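Local coordinates for protein bifunctional enzyme cysn/cysc (Mycobacterium tuberculosis, PDB 4BZP) that phosphorylates the 3'-hydroxyl of adenylyl sulfate with ATP, as the APS kinase of the sulfate-activating complex, at residues L24-R27 with K28-K32; D42-H46 with G47-D51; T71-D75 with C76-V80; T136-T139 with G140-S143. All coordinates share one frame; numbering follows the deposited sequence.

Interaction 1. Residues L24-R27 with K28-K32; sequences LVER and KLLEK
Lys28 reaches back over Leu24, one helical turn earlier, and its CE carries the meeting of the two side chains, which cross at a slant. Its CB lies beside the carbonyl oxygen of Leu24, and CG comes closer still, 3.4 Å from Leu24 O, because chi1 of -75° sets CG beside its own backbone N, on the side of the preceding turn. CD moves off that oxygen, and CE then arrives at the isobutyl group, 3.9 Å from Leu24 CG and a little farther from CD2. A bend at chi4 (-69°) turns NZ aside from the leucine, and the ammonium group finds its partner in helix 161-173, in a salt bridge with Asp162. The setting is helix 18-31, the one that follows the Walker A loop of this P-loop kinase, here in its last turns. Its i to i+4 bonds run in regular sequence: Lys28 N to Leu24 O at 2.9 Å, Leu29 N to Val25 O at 3.0 Å, and the next two alike. On the buried side, Val25 and Leu29 lie alongside each other and point the same way, CG1 against CD1 at 3.7 Å, facing Leu81 and Leu79 of strand 79-82. Glu26 and Leu30 run alongside in the same manner, Glu26 CG being 3.7 Å from Leu30 CD1, while the carboxylate of Glu26 continues to the backbone N of Val38.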
loop_
_atom_site.group_PDB
_atom_site.type_symbol
_atom_site.label_atom_id
_atom_site.label_comp_id
_atom_site.label_asym_id
_atom_site.label_seq_id
_atom_site.Cartn_x
_atom_site.Cartn_y
_atom_site.Cartn_z
ATOM N N LEU A 24 16.023 -13.822 -1.573
ATOM C CA LEU A 24 16.876 -14.537 -0.644
ATOM C C LEU A 24 17.082 -13.737 0.623
ATOM O O LEU A 24 17.088 -14.277 1.729
ATOM C CB LEU A 24 18.204 -14.919 -1.280
ATOM C CG LEU A 24 19.111 -15.744 -0.337
ATOM C CD1 LEU A 24 18.441 -16.964 0.254
ATOM C CD2 LEU A 24 20.323 -16.182 -1.118
ATOM N N VAL A 25 17.213 -12.426 0.530
ATOM C CA VAL A 25 17.247 -11.593 1.721
ATOM C C VAL A 25 15.956 -11.754 2.512
ATOM O O VAL A 25 16.000 -11.911 3.733
ATOM C CB VAL A 25 17.477 -10.099 1.385
ATOM C CG1 VAL A 25 17.301 -9.207 2.599
ATOM C CG2 VAL A 25 18.834 -9.862 0.774
ATOM N N GLU A 26 14.829 -11.763 1.834
ATOM C CA GLU A 26 13.558 -11.961 2.548
ATOM C C GLU A 26 13.594 -13.272 3.312
ATOM O O GLU A 26 13.207 -13.276 4.482
ATOM C CB GLU A 26 12.416 -11.937 1.538
ATOM C CG GLU A 26 11.022 -12.021 2.199
ATOM C CD GLU A 26 9.872 -12.241 1.222
ATOM O OE1 GLU A 26 9.983 -13.050 0.264
ATOM O OE2 GLU A 26 8.883 -11.481 1.317
ATOM N N ARG A 27 14.006 -14.355 2.673
ATOM C CA ARG A 27 14.044 -15.662 3.345
ATOM C C ARG A 27 14.989 -15.625 4.520
ATOM O O ARG A 27 14.652 -16.149 5.612
ATOM C CB ARG A 27 14.419 -16.763 2.359
ATOM C CG ARG A 27 13.335 -17.040 1.318
ATOM C CD ARG A 27 13.470 -18.296 0.469
ATOM N NE ARG A 27 14.605 -18.202 -0.442
ATOM C CZ ARG A 27 14.541 -17.668 -1.662
ATOM N NH1 ARG A 27 13.394 -17.183 -2.111
ATOM N NH2 ARG A 27 15.605 -17.610 -2.398
ATOM N N LYS A 28 16.191 -15.085 4.322
ATOM C CA LYS A 28 17.183 -15.040 5.418
ATOM C C LYS A 28 16.635 -14.298 6.612
ATOM O O LYS A 28 16.831 -14.718 7.771
ATOM C CB LYS A 28 18.504 -14.418 4.969
ATOM C CG LYS A 28 19.377 -15.304 4.091
ATOM C CD LYS A 28 20.597 -14.551 3.667
ATOM C CE LYS A 28 21.514 -15.298 2.729
ATOM N NZ LYS A 28 22.150 -16.437 3.477
ATOM N N LEU A 29 15.937 -13.195 6.396
ATOM C CA LEU A 29 15.369 -12.388 7.481
ATOM C C LEU A 29 14.172 -13.069 8.127
ATOM O O LEU A 29 14.053 -13.076 9.367
ATOM C CB LEU A 29 15.002 -10.978 6.928
ATOM C CG LEU A 29 16.142 -10.050 6.532
ATOM C CD1 LEU A 29 15.672 -8.738 5.891
ATOM C CD2 LEU A 29 17.071 -9.709 7.699
ATOM N N LEU A 30 13.300 -13.645 7.340
ATOM C CA LEU A 30 12.131 -14.374 7.883
ATOM C C LEU A 30 12.597 -15.583 8.693
ATOM O O LEU A 30 11.972 -15.849 9.755
ATOM C CB LEU A 30 11.178 -14.767 6.791
ATOM C CG LEU A 30 10.364 -13.636 6.135
ATOM C CD1 LEU A 30 9.632 -14.187 4.920
ATOM C CD2 LEU A 30 9.401 -12.957 7.092
ATOM N N GLU A 31 13.692 -16.257 8.309
ATOM C CA GLU A 31 14.272 -17.358 9.129
ATOM C C GLU A 31 14.622 -16.863 10.554
ATOM O O GLU A 31 14.592 -17.662 11.518
ATOM C CB GLU A 31 15.572 -17.932 8.528
ATOM C CG GLU A 31 15.417 -18.884 7.339
ATOM C CD GLU A 31 16.723 -19.242 6.633
ATOM O OE1 GLU A 31 17.835 -18.805 7.054
ATOM O OE2 GLU A 31 16.637 -19.971 5.610
ATOM N N LYS A 32 15.008 -15.605 10.696
ATOM C CA LYS A 32 15.325 -14.965 11.995
ATOM C C LYS A 32 14.122 -14.284 12.670
ATOM O O LYS A 32 14.294 -13.605 13.661
ATOM C CB LYS A 32 16.431 -13.937 11.840
ATOM C CG LYS A 32 17.690 -14.451 11.177
ATOM C CD LYS A 32 18.775 -13.400 11.224
ATOM C CE LYS A 32 19.927 -13.632 10.243
ATOM N NZ LYS A 32 20.110 -12.451 9.355
#

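Interaction 2. Residues D42-H46 with G47-D51; sequences DNLRH and GLNAD
Leu44 and Asn49 lie side by side and point the same way, the flat amide of one running along the branched chain of the other. ND2 of Asn49 comes 3.7 Å from Leu44 CD1, and CB of Asn49 rests near the leucine carbonyl. That carbonyl oxygen is gripped twice: Asn49 N (2.9 Å from Leu44 O) and Gly47 N (3.0 Å from Leu44 O) arrive from opposite faces of its plane, the glycine 58° out of it. Leu44 to Gly47 and Gly47 to Ala50 form two successive type I turns sharing the glycine, by which the chain leaves helix 41-44. The CB of Arg45 is directed away from residues 47-51, yet its guanidinium is linked back to them by a water lying in plane at its edge, which accepts from NH1 (3.1 Å) and lies 2.8 Å from Asn49 O. NH1 also bonds Gly53 O, and the group makes a cation-pi contact with Phe54. Asn49 OD1 takes a bond from Arg65 of helix 56-75. While Leu44 O takes two amides inside the turns, Gly47 O, which already takes Ala50 N, and Leu48 O also accept from Arg64 of the second subunit, presenting backbone acceptors to the dimer interface.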
loop_
_atom_site.group_PDB
_atom_site.type_symbol
_atom_site.label_atom_id
_atom_site.label_comp_id
_atom_site.label_asym_id
_atom_site.label_seq_id
_atom_site.Cartn_x
_atom_site.Cartn_y
_atom_site.Cartn_z
ATOM N N ASP A 42 5.363 -5.891 -10.474
ATOM C CA ASP A 42 4.646 -6.785 -11.385
ATOM C C ASP A 42 3.406 -7.353 -10.692
ATOM O O ASP A 42 2.320 -7.391 -11.314
ATOM C CB ASP A 42 5.548 -7.902 -11.917
ATOM C CG ASP A 42 6.540 -7.402 -12.968
ATOM O OD1 ASP A 42 6.436 -6.233 -13.393
ATOM O OD2 ASP A 42 7.412 -8.207 -13.401
ATOM N N ASN A 43 3.546 -7.700 -9.406
ATOM C CA ASN A 43 2.448 -8.164 -8.562
ATOM C C ASN A 43 1.366 -7.052 -8.385
ATOM O O ASN A 43 0.178 -7.296 -8.536
ATOM C CB ASN A 43 2.996 -8.637 -7.187
ATOM C CG ASN A 43 3.906 -9.883 -7.292
ATOM O OD1 ASN A 43 3.687 -10.738 -8.136
ATOM N ND2 ASN A 43 4.904 -9.992 -6.411
ATOM N N LEU A 44 1.803 -5.845 -8.167
ATOM C CA LEU A 44 0.877 -4.714 -7.891
ATOM C C LEU A 44 0.097 -4.281 -9.124
ATOM O O LEU A 44 -0.996 -3.768 -9.045
ATOM C CB LEU A 44 1.657 -3.505 -7.432
ATOM C CG LEU A 44 2.314 -3.304 -6.066
ATOM C CD1 LEU A 44 2.779 -1.866 -5.930
ATOM C CD2 LEU A 44 1.352 -3.644 -4.958
ATOM N N ARG A 45 0.686 -4.460 -10.289
ATOM C CA ARG A 45 -0.022 -4.066 -11.516
ATOM C C ARG A 45 -1.331 -4.829 -11.754
ATOM O O ARG A 45 -2.160 -4.371 -12.530
ATOM C CB ARG A 45 0.910 -4.164 -12.730
ATOM C CG ARG A 45 1.788 -2.932 -12.862
ATOM C CD ARG A 45 2.709 -3.080 -14.064
ATOM N NE ARG A 45 3.452 -1.870 -14.398
ATOM C CZ ARG A 45 2.964 -0.845 -15.095
ATOM N NH1 ARG A 45 1.677 -0.843 -15.505
ATOM N NH2 ARG A 45 3.765 0.169 -15.416
ATOM N N HIS A 46 -1.518 -5.951 -11.100
ATOM C CA HIS A 46 -2.749 -6.726 -11.266
ATOM C C HIS A 46 -3.915 -6.182 -10.383
ATOM O O HIS A 46 -5.080 -6.472 -10.614
ATOM C CB HIS A 46 -2.493 -8.193 -10.888
ATOM C CG HIS A 46 -1.329 -8.809 -11.609
ATOM N ND1 HIS A 46 -1.221 -8.803 -12.986
ATOM C CD2 HIS A 46 -0.221 -9.436 -11.144
ATOM C CE1 HIS A 46 -0.097 -9.403 -13.336
ATOM N NE2 HIS A 46 0.525 -9.801 -12.238
ATOM N N GLY A 47 -3.554 -5.393 -9.383
ATOM C CA GLY A 47 -4.505 -4.920 -8.340
ATOM C C GLY A 47 -4.416 -3.414 -8.189
ATOM O O GLY A 47 -5.016 -2.673 -8.949
ATOM N N LEU A 48 -3.598 -2.962 -7.262
ATOM C CA LEU A 48 -3.440 -1.538 -6.975
ATOM C C LEU A 48 -3.214 -0.716 -8.222
ATOM O O LEU A 48 -3.826 0.322 -8.398
ATOM C CB LEU A 48 -2.305 -1.313 -5.986
ATOM C CG LEU A 48 -2.003 0.146 -5.657
ATOM C CD1 LEU A 48 -3.186 0.858 -5.037
ATOM C CD2 LEU A 48 -0.771 0.245 -4.767
ATOM N N ASN A 49 -2.315 -1.231 -9.063
ATOM C CA ASN A 49 -1.887 -0.519 -10.233
ATOM C C ASN A 49 -2.497 -0.999 -11.530
ATOM O O ASN A 49 -1.940 -0.746 -12.618
ATOM C CB ASN A 49 -0.340 -0.432 -10.228
ATOM C CG ASN A 49 0.178 0.395 -9.076
ATOM O OD1 ASN A 49 -0.484 1.228 -8.476
ATOM N ND2 ASN A 49 1.488 0.176 -8.774
ATOM N N ALA A 50 -3.647 -1.638 -11.443
ATOM C CA ALA A 50 -4.378 -2.086 -12.625
ATOM C C ALA A 50 -4.768 -0.987 -13.581
ATOM O O ALA A 50 -5.047 -1.291 -14.747
ATOM C CB ALA A 50 -5.608 -2.898 -12.220
ATOM N N ASP A 51 -4.865 0.243 -13.127
ATOM C CA ASP A 51 -5.212 1.366 -13.974
ATOM C C ASP A 51 -4.059 1.799 -14.884
ATOM O O ASP A 51 -4.289 2.562 -15.842
ATOM C CB ASP A 51 -5.652 2.549 -13.148
ATOM C CG ASP A 51 -4.583 3.048 -12.168
ATOM O OD1 ASP A 51 -3.977 2.201 -11.460
ATOM O OD2 ASP A 51 -4.428 4.278 -12.096
HETATM O O HOH W 1 -0.925 -2.263 -14.760
#

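Interaction 3. Residues T71-D75 with C76-V80; sequences TLLAD and CGHLV
The imidazole of His78 turns one edge to the end of helix 56-75: Leu73 O lies in the ring plane, 3.2 Å from CD2, a carbon-to-oxygen approach that accompanies the backbone bond from His78 N to the same oxygen (3.1 Å). A chi1 of -57° keeps CG beside the histidine's own N, and chi2 of -84° turns the CD2 edge to the carbonyl. The Leu73 and His78 side chains pass each other at a slant, leucine CD2 4.1 Å from histidine CD2. The ring also meets His78 of the second subunit, the two planes nearly perpendicular at about 85° and joined NE2 to NE2 by a hydrogen bond; ND1 has a weak bond to Ser35.

The backbone here forms a Schellman motif, a standard way of ending an alpha helix. Gly77 takes a positive phi, at which a side chain would jam against the preceding carbonyl oxygen, a position suited to glycine. Its N bonds Ala74 O at 2.9 Å, while the longer bond from His78 N to Leu73 O closes the turn. Cys76 N still reaches Leu72 O in helical fashion, at 3.1 Å. Beyond the turn the chain doubles back, and Val80 points toward the helix it has just left, CG2 lying 3.7 Å from Leu73 CB.

Helix 56-75 passes through the short turn 76-78 into strand 79-82 of the parallel sheet. Leu79 bonds through its backbone to Ser35 and Tyr37 on one flank, Val80 to Lys6 and Val8 of strand 6-11 on the other, and Leu72 and Cys76 pack on Tyr37 of the second subunit.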
loop_
_atom_site.group_PDB
_atom_site.type_symbol
_atom_site.label_atom_id
_atom_site.label_comp_id
_atom_site.label_asym_id
_atom_site.label_seq_id
_atom_site.Cartn_x
_atom_site.Cartn_y
_atom_site.Cartn_z
ATOM N N THR A 71 6.892 2.916 1.884
ATOM C CA THR A 71 6.991 3.713 3.137
ATOM C C THR A 71 5.921 3.295 4.067
ATOM O O THR A 71 6.158 3.228 5.296
ATOM C CB THR A 71 6.939 5.253 3.000
ATOM O OG1 THR A 71 5.640 5.636 2.525
ATOM C CG2 THR A 71 8.065 5.767 2.142
ATOM N N LEU A 72 4.743 2.975 3.567
ATOM C CA LEU A 72 3.638 2.489 4.415
ATOM C C LEU A 72 3.995 1.171 5.096
ATOM O O LEU A 72 3.826 1.015 6.328
ATOM C CB LEU A 72 2.358 2.392 3.583
ATOM C CG LEU A 72 1.140 1.712 4.199
ATOM C CD1 LEU A 72 0.789 2.527 5.395
ATOM C CD2 LEU A 72 -0.026 1.604 3.227
ATOM N N LEU A 73 4.522 0.222 4.328
ATOM C CA LEU A 73 4.884 -1.062 4.902
ATOM C C LEU A 73 6.007 -0.879 5.909
ATOM O O LEU A 73 6.046 -1.563 6.926
ATOM C CB LEU A 73 5.288 -2.047 3.836
ATOM C CG LEU A 73 4.180 -2.553 2.910
ATOM C CD1 LEU A 73 4.771 -3.301 1.713
ATOM C CD2 LEU A 73 3.201 -3.443 3.702
ATOM N N ALA A 74 6.966 -0.029 5.612
ATOM C CA ALA A 74 8.049 0.238 6.562
ATOM C C ALA A 74 7.545 0.848 7.825
ATOM O O ALA A 74 7.972 0.491 8.924
ATOM C CB ALA A 74 9.089 1.128 5.906
ATOM N N ASP A 75 6.622 1.753 7.720
ATOM C CA ASP A 75 6.078 2.381 8.917
ATOM C C ASP A 75 5.316 1.331 9.764
ATOM O O ASP A 75 5.305 1.465 11.003
ATOM C CB ASP A 75 5.259 3.609 8.479
ATOM C CG ASP A 75 4.783 4.404 9.634
ATOM O OD1 ASP A 75 5.634 5.126 10.211
ATOM O OD2 ASP A 75 3.582 4.261 9.924
ATOM N N CYS A 76 4.750 0.289 9.145
ATOM C CA CYS A 76 4.142 -0.885 9.786
ATOM C C CYS A 76 5.178 -1.929 10.316
ATOM O O CYS A 76 4.803 -3.011 10.729
ATOM C CB CYS A 76 3.182 -1.601 8.792
ATOM S SG CYS A 76 1.666 -0.751 8.569
ATOM N N GLY A 77 6.473 -1.622 10.192
ATOM C CA GLY A 77 7.527 -2.411 10.794
ATOM C C GLY A 77 8.308 -3.340 9.874
ATOM O O GLY A 77 9.198 -4.083 10.325
ATOM N N HIS A 78 7.966 -3.388 8.598
ATOM C CA HIS A 78 8.590 -4.327 7.690
ATOM C C HIS A 78 9.887 -3.812 7.054
ATOM O O HIS A 78 10.016 -2.613 6.820
ATOM C CB HIS A 78 7.620 -4.657 6.543
ATOM C CG HIS A 78 6.315 -5.196 6.999
ATOM N ND1 HIS A 78 6.143 -6.528 7.289
ATOM C CD2 HIS A 78 5.131 -4.599 7.188
ATOM C CE1 HIS A 78 4.876 -6.722 7.657
ATOM N NE2 HIS A 78 4.256 -5.560 7.625
ATOM N N LEU A 79 10.767 -4.764 6.756
ATOM C CA LEU A 79 11.933 -4.536 5.948
ATOM C C LEU A 79 11.480 -4.787 4.525
ATOM O O LEU A 79 11.196 -5.912 4.151
ATOM C CB LEU A 79 13.081 -5.451 6.360
ATOM C CG LEU A 79 14.452 -5.182 5.716
ATOM C CD1 LEU A 79 14.513 -5.592 4.267
ATOM C CD2 LEU A 79 14.864 -3.734 5.883
ATOM N N VAL A 80 11.370 -3.715 3.749
ATOM C CA VAL A 80 10.782 -3.754 2.404
ATOM C C VAL A 80 11.879 -3.864 1.347
ATOM O O VAL A 80 12.843 -3.113 1.410
ATOM C CB VAL A 80 9.917 -2.526 2.118
ATOM C CG1 VAL A 80 9.182 -2.633 0.779
ATOM C CG2 VAL A 80 8.879 -2.334 3.236
#

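Interaction 4. Residues T136-T139 with G140-S143; sequences THFT and GIDS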
loop_
_atom_site.group_PDB
_atom_site.type_symbol
_atom_site.label_atom_id
_atom_site.label_comp_id
_atom_site.label_asym_id
_atom_site.label_seq_id
_atom_site.Cartn_x
_atom_site.Cartn_y
_atom_site.Cartn_z
ATOM N N THR A 136 9.288 -3.370 -27.135
ATOM C CA THR A 136 10.079 -2.164 -27.441
ATOM C C THR A 136 10.175 -1.294 -26.154
ATOM O O THR A 136 9.487 -1.531 -25.171
ATOM C CB THR A 136 9.472 -1.361 -28.631
ATOM O OG1 THR A 136 8.155 -0.990 -28.246
ATOM C CG2 THR A 136 9.436 -2.235 -29.893
ATOM N N HIS A 137 11.032 -0.279 -26.225
ATOM C CA HIS A 137 11.398 0.550 -25.066
ATOM C C HIS A 137 11.871 -0.307 -23.908
ATOM O O HIS A 137 11.449 -0.133 -22.766
ATOM C CB HIS A 137 10.226 1.422 -24.683
ATOM C CG HIS A 137 9.890 2.388 -25.779
ATOM N ND1 HIS A 137 10.524 3.601 -25.897
ATOM C CD2 HIS A 137 9.068 2.280 -26.850
ATOM C CE1 HIS A 137 10.082 4.222 -26.982
ATOM N NE2 HIS A 137 9.204 3.435 -27.585
ATOM N N PHE A 138 12.691 -1.291 -24.256
ATOM C CA PHE A 138 13.243 -2.244 -23.300
ATOM C C PHE A 138 14.547 -1.640 -22.783
ATOM O O PHE A 138 15.513 -1.392 -23.541
ATOM C CB PHE A 138 13.529 -3.549 -24.005
ATOM C CG PHE A 138 13.963 -4.666 -23.099
ATOM C CD1 PHE A 138 15.255 -4.767 -22.661
ATOM C CD2 PHE A 138 13.034 -5.532 -22.652
ATOM C CE1 PHE A 138 15.622 -5.836 -21.839
ATOM C CE2 PHE A 138 13.394 -6.620 -21.850
ATOM C CZ PHE A 138 14.693 -6.721 -21.430
ATOM N N THR A 139 14.602 -1.398 -21.467
ATOM C CA THR A 139 15.754 -0.748 -20.840
ATOM C C THR A 139 17.037 -1.528 -21.123
ATOM O O THR A 139 17.125 -2.731 -20.953
ATOM C CB THR A 139 15.518 -0.645 -19.336
ATOM O OG1 THR A 139 14.375 0.189 -19.103
ATOM C CG2 THR A 139 16.694 -0.077 -18.642
ATOM N N GLY A 140 18.049 -0.815 -21.598
ATOM C CA GLY A 140 19.333 -1.409 -21.950
ATOM C C GLY A 140 19.501 -1.712 -23.420
ATOM O O GLY A 140 20.633 -1.979 -23.881
ATOM N N ILE A 141 18.405 -1.710 -24.156
ATOM C CA ILE A 141 18.407 -2.028 -25.594
ATOM C C ILE A 141 17.928 -0.817 -26.370
ATOM O O ILE A 141 18.737 -0.182 -27.092
ATOM C CB ILE A 141 17.578 -3.255 -25.931
ATOM C CG1 ILE A 141 18.256 -4.490 -25.330
ATOM C CG2 ILE A 141 17.491 -3.418 -27.457
ATOM C CD1 ILE A 141 17.421 -5.706 -25.416
ATOM N N ASP A 142 16.680 -0.451 -26.177
ATOM C CA ASP A 142 16.138 0.744 -26.892
ATOM C C ASP A 142 15.458 1.717 -25.962
ATOM O O ASP A 142 14.577 2.458 -26.354
ATOM C CB ASP A 142 15.272 0.309 -28.063
ATOM C CG ASP A 142 14.024 -0.348 -27.638
ATOM O OD1 ASP A 142 14.066 -1.164 -26.696
ATOM O OD2 ASP A 142 12.961 -0.149 -28.268
ATOM N N SER A 143 15.933 1.778 -24.712
ATOM C CA SER A 143 15.543 2.751 -23.741
ATOM C C SER A 143 16.702 2.827 -22.734
ATOM O O SER A 143 17.289 1.828 -22.390
ATOM C CB SER A 143 14.242 2.305 -23.040
ATOM O OG SER A 143 13.744 3.354 -22.206
HETATM O O HOH W 2 11.660 4.410 -23.581
HETATM O O HOH W 3 14.585 2.902 -19.690
#
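The carbonyl oxygen of Phe138 is held by two amides of the chain that follows, Ile141 N and Asp142 N, each 3.0 Å from Phe138 O. In return, the carboxylate of Asp142 reaches back across the loop and takes two backbone N-H groups, one on each oxygen: OD2 is 2.8 Å from His137 N, and OD1 is 2.8 Å from Phe138 N. Both donors stand well above the carboxylate plane, by 37° and 40°. A chi1 of 68° places CG of Asp142 between its own N and carbonyl carbon, directed at these amides. On the hydrophobic side, Ile141 slants across Phe138 with CD1 3.6 Å from the ring's CD1; that ring also packs edge-to-face with Tyr127 and touches Ser14 of the ADP pocket. Gly140, with a positive phi, lets the chain fold back. The Ser143 hydroxyl joins two waters, one shared with His137 ND1 and the other 2.8 Å from Thr139 OG1. Residues 136-143, in the loop between helix 126-131 and strand 153-155, form no helix or strand; four of their amides are taken up by one carbonyl and one carboxylate. Two N-H dipoles directed at Asp142 would be expected to stabilise its negative charge.

Overall arrangement
All four contacts are local ones in a single P-loop kinase fold, but each suits its place. Interactions 1 and 3 touch, Leu29 CD1 meeting Leu79 CD1 at 3.7 Å, a helix flank against a strand that follows another helix. Interaction 1 lies mostly within a helix, whereas interaction 3 closes one with a Schellman motif. Interactions 2 and 3 both reach the second subunit, interaction 2 through carbonyls bonded to arginine as well as leucine packing, interaction 3 through histidine and apolar packing. In interaction 4, across the chain's centre from interaction 1, a carboxylate, a doubly bonded carbonyl and waters do the work of helical bonding. Interaction 3 has the most buried residues, four of eight touching; the others have two or three.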